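Local coordinates for protein GTP cyclohydrolase 1 type 2 homolog (Escherichia coli, Escherichia coli O157:H7, PDB 1NMP) that binds divalent metal ions, assembles as a ring-shaped hexamer, and may help degrade radiation-damaged nucleotides, at residues V62-F67 with G95-L100. Residues are numbered along the deposited sequence; the frame is centred on the assembly and turned at random.
With MG (magnesium ion), chain H.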
# COMPACT_ATOMS: atom_id res chain seq x y z
N VAL A 62 -29.51 16.78 24.37
CA VAL A 62 -28.12 16.33 24.23
C VAL A 62 -27.35 16.58 25.52
O VAL A 62 -27.83 17.30 26.39
CB VAL A 62 -27.37 17.18 23.09
CG1 VAL A 62 -27.92 16.89 21.69
CG2 VAL A 62 -27.46 18.70 23.45
N HIS A 63 -26.11 16.06 25.62
CA HIS A 63 -25.23 16.36 26.77
C HIS A 63 -24.43 17.69 26.44
O HIS A 63 -24.12 18.52 27.34
CB HIS A 63 -24.29 15.16 26.93
CG HIS A 63 -23.20 15.33 27.94
ND1 HIS A 63 -23.43 15.76 29.22
CD2 HIS A 63 -21.87 15.06 27.87
CE1 HIS A 63 -22.30 15.77 29.90
NE2 HIS A 63 -21.34 15.33 29.09
N HIS A 64 -24.06 17.87 25.16
CA HIS A 64 -23.31 19.06 24.69
C HIS A 64 -24.10 19.98 23.78
O HIS A 64 -24.28 19.66 22.59
CB HIS A 64 -22.07 18.64 23.90
CG HIS A 64 -21.10 17.82 24.70
ND1 HIS A 64 -20.68 16.57 24.31
CD2 HIS A 64 -20.43 18.09 25.85
CE1 HIS A 64 -19.79 16.10 25.17
NE2 HIS A 64 -19.63 17.01 26.12
N GLY A 65 -24.59 21.11 24.31
CA GLY A 65 -25.38 22.02 23.49
C GLY A 65 -24.56 23.26 23.06
O GLY A 65 -23.38 23.09 22.69
N TYR A 66 -25.16 24.48 23.15
CA TYR A 66 -24.45 25.73 22.72
C TYR A 66 -24.24 26.73 23.84
O TYR A 66 -24.53 26.47 25.02
CB TYR A 66 -25.26 26.43 21.59
CG TYR A 66 -25.71 25.49 20.51
CD1 TYR A 66 -24.92 24.38 20.14
CD2 TYR A 66 -26.92 25.69 19.83
CE1 TYR A 66 -25.36 23.46 19.12
CE2 TYR A 66 -27.34 24.81 18.81
CZ TYR A 66 -26.56 23.70 18.46
OH TYR A 66 -26.99 22.77 17.43
N PHE A 67 -23.68 27.87 23.50
CA PHE A 67 -23.60 28.91 24.54
C PHE A 67 -22.68 28.65 25.70
O PHE A 67 -23.04 28.89 26.85
CB PHE A 67 -25.00 29.14 25.09
CG PHE A 67 -26.08 29.28 24.00
CD1 PHE A 67 -25.84 30.03 22.84
CD2 PHE A 67 -27.33 28.67 24.16
CE1 PHE A 67 -26.82 30.18 21.84
CE2 PHE A 67 -28.33 28.82 23.16
CZ PHE A 67 -28.06 29.57 22.00
N GLY A 95 -30.29 20.96 26.53
CA GLY A 95 -28.99 20.38 26.77
C GLY A 95 -28.72 20.33 28.24
O GLY A 95 -29.13 21.27 28.93
N TRP A 96 -28.07 19.24 28.72
CA TRP A 96 -27.66 19.09 30.13
C TRP A 96 -26.23 18.59 30.15
O TRP A 96 -25.92 17.48 29.69
CB TRP A 96 -28.56 18.08 30.85
CG TRP A 96 -29.80 18.71 31.43
CD1 TRP A 96 -29.91 19.43 32.63
CD2 TRP A 96 -31.09 18.75 30.84
NE1 TRP A 96 -31.18 19.91 32.80
CE2 TRP A 96 -31.93 19.51 31.70
CE3 TRP A 96 -31.62 18.23 29.65
CZ2 TRP A 96 -33.32 19.75 31.40
CZ3 TRP A 96 -33.01 18.49 29.34
CH2 TRP A 96 -33.82 19.25 30.23
N HIS A 97 -25.35 19.39 30.74
CA HIS A 97 -23.94 19.07 30.78
C HIS A 97 -23.55 18.40 32.09
O HIS A 97 -23.90 17.22 32.27
CB HIS A 97 -23.11 20.37 30.52
CG HIS A 97 -21.64 20.12 30.35
ND1 HIS A 97 -20.68 20.96 30.89
CD2 HIS A 97 -20.96 19.10 29.77
CE1 HIS A 97 -19.47 20.45 30.67
NE2 HIS A 97 -19.62 19.32 30.00
N LEU A 98 -22.90 19.10 33.03
CA LEU A 98 -22.49 18.42 34.28
C LEU A 98 -23.59 17.65 35.06
O LEU A 98 -23.30 16.58 35.72
CB LEU A 98 -21.78 19.39 35.22
CG LEU A 98 -20.63 20.17 34.61
CD1 LEU A 98 -20.03 21.00 35.78
CD2 LEU A 98 -19.59 19.24 34.00
N PRO A 99 -24.84 18.16 35.06
CA PRO A 99 -25.83 17.38 35.80
C PRO A 99 -26.01 15.99 35.14
O PRO A 99 -26.32 14.98 35.84
CB PRO A 99 -27.09 18.23 35.69
CG PRO A 99 -26.53 19.64 35.70
CD PRO A 99 -25.35 19.52 34.78
N LEU A 100 -25.86 15.92 33.80
CA LEU A 100 -26.01 14.59 33.18
C LEU A 100 -24.67 13.80 33.31
O LEU A 100 -24.57 12.58 32.95
CB LEU A 100 -26.44 14.73 31.72
CG LEU A 100 -26.73 13.43 30.98
CD1 LEU A 100 -27.79 12.67 31.75
CD2 LEU A 100 -27.27 13.80 29.57
MG MG H . -19.24 15.39 30.35
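His-63 and Trp-96 meet where two neighbouring parallel strands, 59-62 and 92-95, end side by side, and the pair illustrates how the C-terminal ends of adjacent parallel strands in a mixed sheet of this NIF3-family protein build a metal site. The backbone supplies the base: Val-62 bridges Gly-95, and Trp-96 N donates to Val-62 O at 3.0 Å. Gly-95 CA adds a C-H...O contact to the same carbonyl oxygen.

One residue further on, a side chain takes over the pairing. A chi1 of 173° swings the imidazole of His-63 away from its own backbone N and across to segment 95-100, and ND1 gives its hydrogen to a lone pair of Trp-96 O at 3.1 Å, the oxygen lying 20° out of the ring plane. This bond and the metal bond together fix the ring's rotation, with NE2 turned to the magnesium ion, which Asp-101 and Glu-219 also bind. The carbonyl acceptor at ND1 probably makes NE2 a better electron donor to the metal.

Packing of the rings surrounds the metal-bound imidazole. The rings of His-63 and His-97 lie obliquely, planes at 43°, with CE1 of the former 3.6 Å from CD2 of the latter; His-97 itself is held through ND1 by Asp-21. His-64 joins this aromatic cluster through its CD2. At the in-plane edge of the His-63 imidazole, CE1 rests 3.2 Å from His-97 O.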